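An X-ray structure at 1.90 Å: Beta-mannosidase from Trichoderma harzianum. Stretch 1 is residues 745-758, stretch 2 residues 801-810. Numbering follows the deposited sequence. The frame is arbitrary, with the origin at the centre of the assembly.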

# COMPACT_ATOMS: atom_id res chain seq x y z
N PHE A 745 34.59 22.04 17.48
CA PHE A 745 33.82 22.19 18.71
C PHE A 745 33.42 23.65 18.85
O PHE A 745 34.29 24.53 18.94
CB PHE A 745 34.66 21.80 19.93
CG PHE A 745 34.90 20.33 20.07
CD1 PHE A 745 35.93 19.70 19.38
CD2 PHE A 745 34.11 19.56 20.89
CE1 PHE A 745 36.16 18.34 19.50
CE2 PHE A 745 34.32 18.20 21.03
CZ PHE A 745 35.35 17.58 20.34
N TRP A 746 32.12 23.91 18.88
CA TRP A 746 31.63 25.28 18.94
C TRP A 746 30.94 25.55 20.26
O TRP A 746 29.88 24.99 20.54
CB TRP A 746 30.67 25.56 17.78
CG TRP A 746 30.21 27.02 17.69
CD1 TRP A 746 30.91 28.15 18.08
CD2 TRP A 746 28.98 27.48 17.13
NE1 TRP A 746 30.17 29.27 17.81
CE2 TRP A 746 28.98 28.90 17.23
CE3 TRP A 746 27.86 26.84 16.56
CZ2 TRP A 746 27.90 29.68 16.78
CZ3 TRP A 746 26.79 27.62 16.12
CH2 TRP A 746 26.82 29.02 16.24
N ASN A 747 31.57 26.36 21.10
CA ASN A 747 30.90 26.87 22.27
C ASN A 747 30.15 28.11 21.82
O ASN A 747 30.75 29.15 21.60
CB ASN A 747 31.91 27.17 23.38
CG ASN A 747 31.24 27.55 24.68
OD1 ASN A 747 30.13 28.08 24.69
ND2 ASN A 747 31.91 27.26 25.80
N TYR A 748 28.84 27.99 21.65
CA TYR A 748 28.07 29.07 21.02
C TYR A 748 27.61 30.16 21.98
O TYR A 748 27.17 31.20 21.54
CB TYR A 748 26.88 28.52 20.21
CG TYR A 748 25.97 27.56 20.96
CD1 TYR A 748 25.05 28.02 21.89
CD2 TYR A 748 26.01 26.18 20.70
CE1 TYR A 748 24.21 27.14 22.56
CE2 TYR A 748 25.18 25.30 21.35
CZ TYR A 748 24.29 25.78 22.29
OH TYR A 748 23.46 24.92 22.95
N THR A 749 27.70 29.92 23.29
CA THR A 749 27.44 30.99 24.27
C THR A 749 28.65 31.92 24.39
O THR A 749 28.50 33.15 24.43
CB THR A 749 27.10 30.44 25.67
OG1 THR A 749 28.10 29.50 26.07
CG2 THR A 749 25.72 29.79 25.69
N ALA A 750 29.85 31.33 24.44
CA ALA A 750 31.12 32.08 24.42
C ALA A 750 31.59 32.42 23.00
O ALA A 750 32.61 33.10 22.81
CB ALA A 750 32.20 31.29 25.15
N ASN A 751 30.87 31.92 22.00
CA ASN A 751 31.22 32.13 20.60
C ASN A 751 32.67 31.73 20.26
O ASN A 751 33.35 32.39 19.46
CB ASN A 751 30.94 33.59 20.19
CG ASN A 751 30.68 33.74 18.71
OD1 ASN A 751 30.31 32.77 18.03
ND2 ASN A 751 30.87 34.95 18.18
N GLU A 752 33.13 30.64 20.87
CA GLU A 752 34.49 30.15 20.70
C GLU A 752 34.52 28.88 19.84
O GLU A 752 33.74 27.95 20.07
CB GLU A 752 35.09 29.87 22.08
CG GLU A 752 36.62 29.91 22.14
CD GLU A 752 37.18 31.32 22.34
OE1 GLU A 752 36.37 32.27 22.39
OE2 GLU A 752 38.43 31.48 22.44
N LEU A 753 35.41 28.84 18.86
CA LEU A 753 35.65 27.65 18.06
C LEU A 753 36.97 26.97 18.48
O LEU A 753 37.98 27.66 18.70
CB LEU A 753 35.68 27.99 16.56
CG LEU A 753 36.15 26.96 15.54
CD1 LEU A 753 35.22 25.77 15.44
CD2 LEU A 753 36.32 27.62 14.17
N GLU A 754 36.94 25.64 18.63
CA GLU A 754 38.14 24.82 18.82
C GLU A 754 38.14 23.73 17.78
O GLU A 754 37.09 23.19 17.48
CB GLU A 754 38.17 24.17 20.19
CG GLU A 754 38.18 25.19 21.32
CD GLU A 754 38.29 24.55 22.70
OE1 GLU A 754 38.22 23.32 22.81
OE2 GLU A 754 38.46 25.30 23.69
N ILE A 755 39.31 23.45 17.20
CA ILE A 755 39.47 22.28 16.33
C ILE A 755 40.51 21.35 16.94
O ILE A 755 41.63 21.76 17.26
CB ILE A 755 39.85 22.66 14.90
CG1 ILE A 755 38.76 23.56 14.32
CG2 ILE A 755 39.95 21.39 14.05
CD1 ILE A 755 39.23 24.45 13.23
N TRP A 756 40.12 20.10 17.10
CA TRP A 756 40.98 19.06 17.65
C TRP A 756 41.16 17.97 16.63
O TRP A 756 40.22 17.68 15.87
CB TRP A 756 40.32 18.45 18.87
CG TRP A 756 40.15 19.37 20.02
CD1 TRP A 756 39.32 20.43 20.10
CD2 TRP A 756 40.81 19.27 21.28
NE1 TRP A 756 39.42 21.01 21.35
CE2 TRP A 756 40.32 20.31 22.09
CE3 TRP A 756 41.74 18.38 21.82
CZ2 TRP A 756 40.75 20.50 23.41
CZ3 TRP A 756 42.18 18.57 23.12
CH2 TRP A 756 41.69 19.63 23.90
N VAL A 757 42.34 17.36 16.64
CA VAL A 757 42.61 16.18 15.84
C VAL A 757 42.70 14.95 16.77
O VAL A 757 43.46 14.95 17.76
CB VAL A 757 43.90 16.31 15.02
CG1 VAL A 757 44.26 14.99 14.36
CG2 VAL A 757 43.77 17.41 13.96
N THR A 758 41.97 13.89 16.40
CA THR A 758 41.86 12.70 17.24
C THR A 758 42.16 11.47 16.41
O THR A 758 41.70 11.37 15.29
CB THR A 758 40.44 12.58 17.85
OG1 THR A 758 40.16 13.71 18.68
CG2 THR A 758 40.31 11.33 18.69
N THR A 801 44.69 16.01 20.04
CA THR A 801 45.49 17.24 20.21
C THR A 801 44.73 18.46 19.72
O THR A 801 44.09 18.41 18.68
CB THR A 801 46.85 17.11 19.46
OG1 THR A 801 47.67 18.26 19.69
CG2 THR A 801 46.67 16.96 17.97
N GLN A 802 44.80 19.57 20.47
CA GLN A 802 44.13 20.79 20.05
C GLN A 802 45.00 21.60 19.07
O GLN A 802 46.13 21.95 19.38
CB GLN A 802 43.76 21.65 21.26
CG GLN A 802 42.71 22.71 20.92
CD GLN A 802 42.40 23.63 22.07
OE1 GLN A 802 42.66 23.33 23.20
NE2 GLN A 802 41.82 24.76 21.76
N ILE A 803 44.45 21.91 17.89
CA ILE A 803 45.22 22.56 16.82
C ILE A 803 44.79 24.00 16.52
O ILE A 803 45.56 24.76 15.97
CB ILE A 803 45.22 21.74 15.50
CG1 ILE A 803 43.81 21.55 14.93
CG2 ILE A 803 45.86 20.40 15.71
CD1 ILE A 803 43.81 21.18 13.45
N ILE A 804 43.56 24.37 16.87
CA ILE A 804 43.05 25.72 16.64
C ILE A 804 42.17 26.15 17.81
O ILE A 804 41.37 25.36 18.32
CB ILE A 804 42.19 25.81 15.35
CG1 ILE A 804 43.04 25.69 14.06
CG2 ILE A 804 41.39 27.10 15.32
CD1 ILE A 804 43.98 26.86 13.80
N THR A 805 42.33 27.38 18.24
CA THR A 805 41.32 28.02 19.05
C THR A 805 41.07 29.42 18.51
O THR A 805 42.02 30.10 18.14
CB THR A 805 41.70 28.07 20.54
OG1 THR A 805 40.56 28.45 21.31
CG2 THR A 805 42.84 29.04 20.81
N ALA A 806 39.80 29.83 18.45
CA ALA A 806 39.44 31.14 17.91
C ALA A 806 38.10 31.65 18.42
O ALA A 806 37.08 30.95 18.32
CB ALA A 806 39.39 31.07 16.41
N ASN A 807 38.09 32.86 18.96
CA ASN A 807 36.84 33.56 19.22
C ASN A 807 36.36 34.10 17.89
O ASN A 807 37.09 34.81 17.20
CB ASN A 807 37.03 34.69 20.24
CG ASN A 807 35.72 35.38 20.62
OD1 ASN A 807 35.19 36.17 19.86
ND2 ASN A 807 35.23 35.10 21.82
N ILE A 808 35.14 33.75 17.51
CA ILE A 808 34.62 34.11 16.20
C ILE A 808 34.53 35.64 15.99
O ILE A 808 34.80 36.12 14.90
CB ILE A 808 33.24 33.46 15.94
CG1 ILE A 808 33.32 31.94 16.07
CG2 ILE A 808 32.69 33.85 14.57
CD1 ILE A 808 34.23 31.26 15.08
N GLN A 809 34.15 36.39 17.03
CA GLN A 809 34.10 37.86 16.97
C GLN A 809 35.45 38.56 17.24
O GLN A 809 35.82 39.49 16.53
CB GLN A 809 33.03 38.41 17.93
N SER A 810 36.19 38.11 18.26
CA SER A 810 37.43 38.77 18.70
C SER A 810 38.66 38.46 17.85
O SER A 810 39.49 39.33 17.66
CB SER A 810 37.79 38.38 20.15
OG SER A 810 36.67 38.39 21.00

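Residues 801-807 form a strand that runs antiparallel to strand 752-758, with an angle of 146° between their N-to-C directions and a closest axial approach of 4.6 Å. Together the two stretches bury 860 Å².

At Thr 801 the pairing is reciprocal: Thr 801 N donates to Val 757 O at 2.8 Å, and Val 757 N donates to Thr 801 O at 2.9 Å. Two bonds between the same two residues identify a hydrogen-bonded antiparallel pair. Thr 801 O also receives a CA-H...O contact from Trp 756 CA at 3.3 Å, with an angle of 130° at the hydrogen.

Gln 802 pairs with Trp 756 in a non-hydrogen-bonded position, where the CA atoms come to 4.3 Å and both side chains lie on the same face of the sheet. Its aliphatic portion covers the indole: Gln 802 CB sits 3.6 Å from the centroid of the six-membered ring of Trp 756, only 4° off the ring normal, which is the geometry of a CH-pi contact over the face. The indole is held from within its own strand as well, because Trp 756 NE1 donates to Glu 754 OE1 at 3.0 Å and 162°.

Ile 803 is the extra residue of a beta bulge. The register shifts by one between Ile 755 and Trp 756, and Ile 755 O consequently accepts from two successive amides, Ile 803 N at 2.9 Å and Ile 804 N at 3.3 Å. The psi of -22° at Ile 803 departs from the extended values of its neighbours. Although its CA-to-CB bond points sideways, the end of the side chain comes nearer, with Ile 803 CD1 3.8 Å from Val 757 CG2 and 3.9 Å from Ile 755 CG2.

Regular pairing resumes at Ile 804, whose O accepts from Ile 755 N at 3.0 Å and 161°. The side chains pack on their shared face, Ile 804 CB lying 3.9 Å from Ile 755 CD1. Thr 805 faces Glu 754 without a backbone hydrogen bond between them; instead, Thr 805 CA approaches Leu 753 O at 3.4 Å, a CA-H...O contact with 143° at the hydrogen.

Ala 806 forms another reciprocal pair, Ala 806 O accepting from Leu 753 N at 2.7 Å and Ala 806 N donating to Leu 753 O at 2.8 Å.

The side chain of Asn 807 serves both stretches. Asn 807 ND2 donates to Glu 752 OE1 at 3.1 Å, although the angle of 139° is well short of linear, while Asn 807 OD1 accepts from Ser 810 N at 2.7 Å and 165°, tying the strand's end to the following turn. Proximity alone is insufficient for Asn 807 ND2 and Ala 750 O, 3.4 Å apart, because the angle is poor.

Beyond the strand, Ile 808 N donates to Asn 751 O at 3.0 Å and a nearly linear 174°. Its CA-to-CB bond points toward stretch 1, and Ile 808 CD1 lies 3.9 Å from Leu 753 CB.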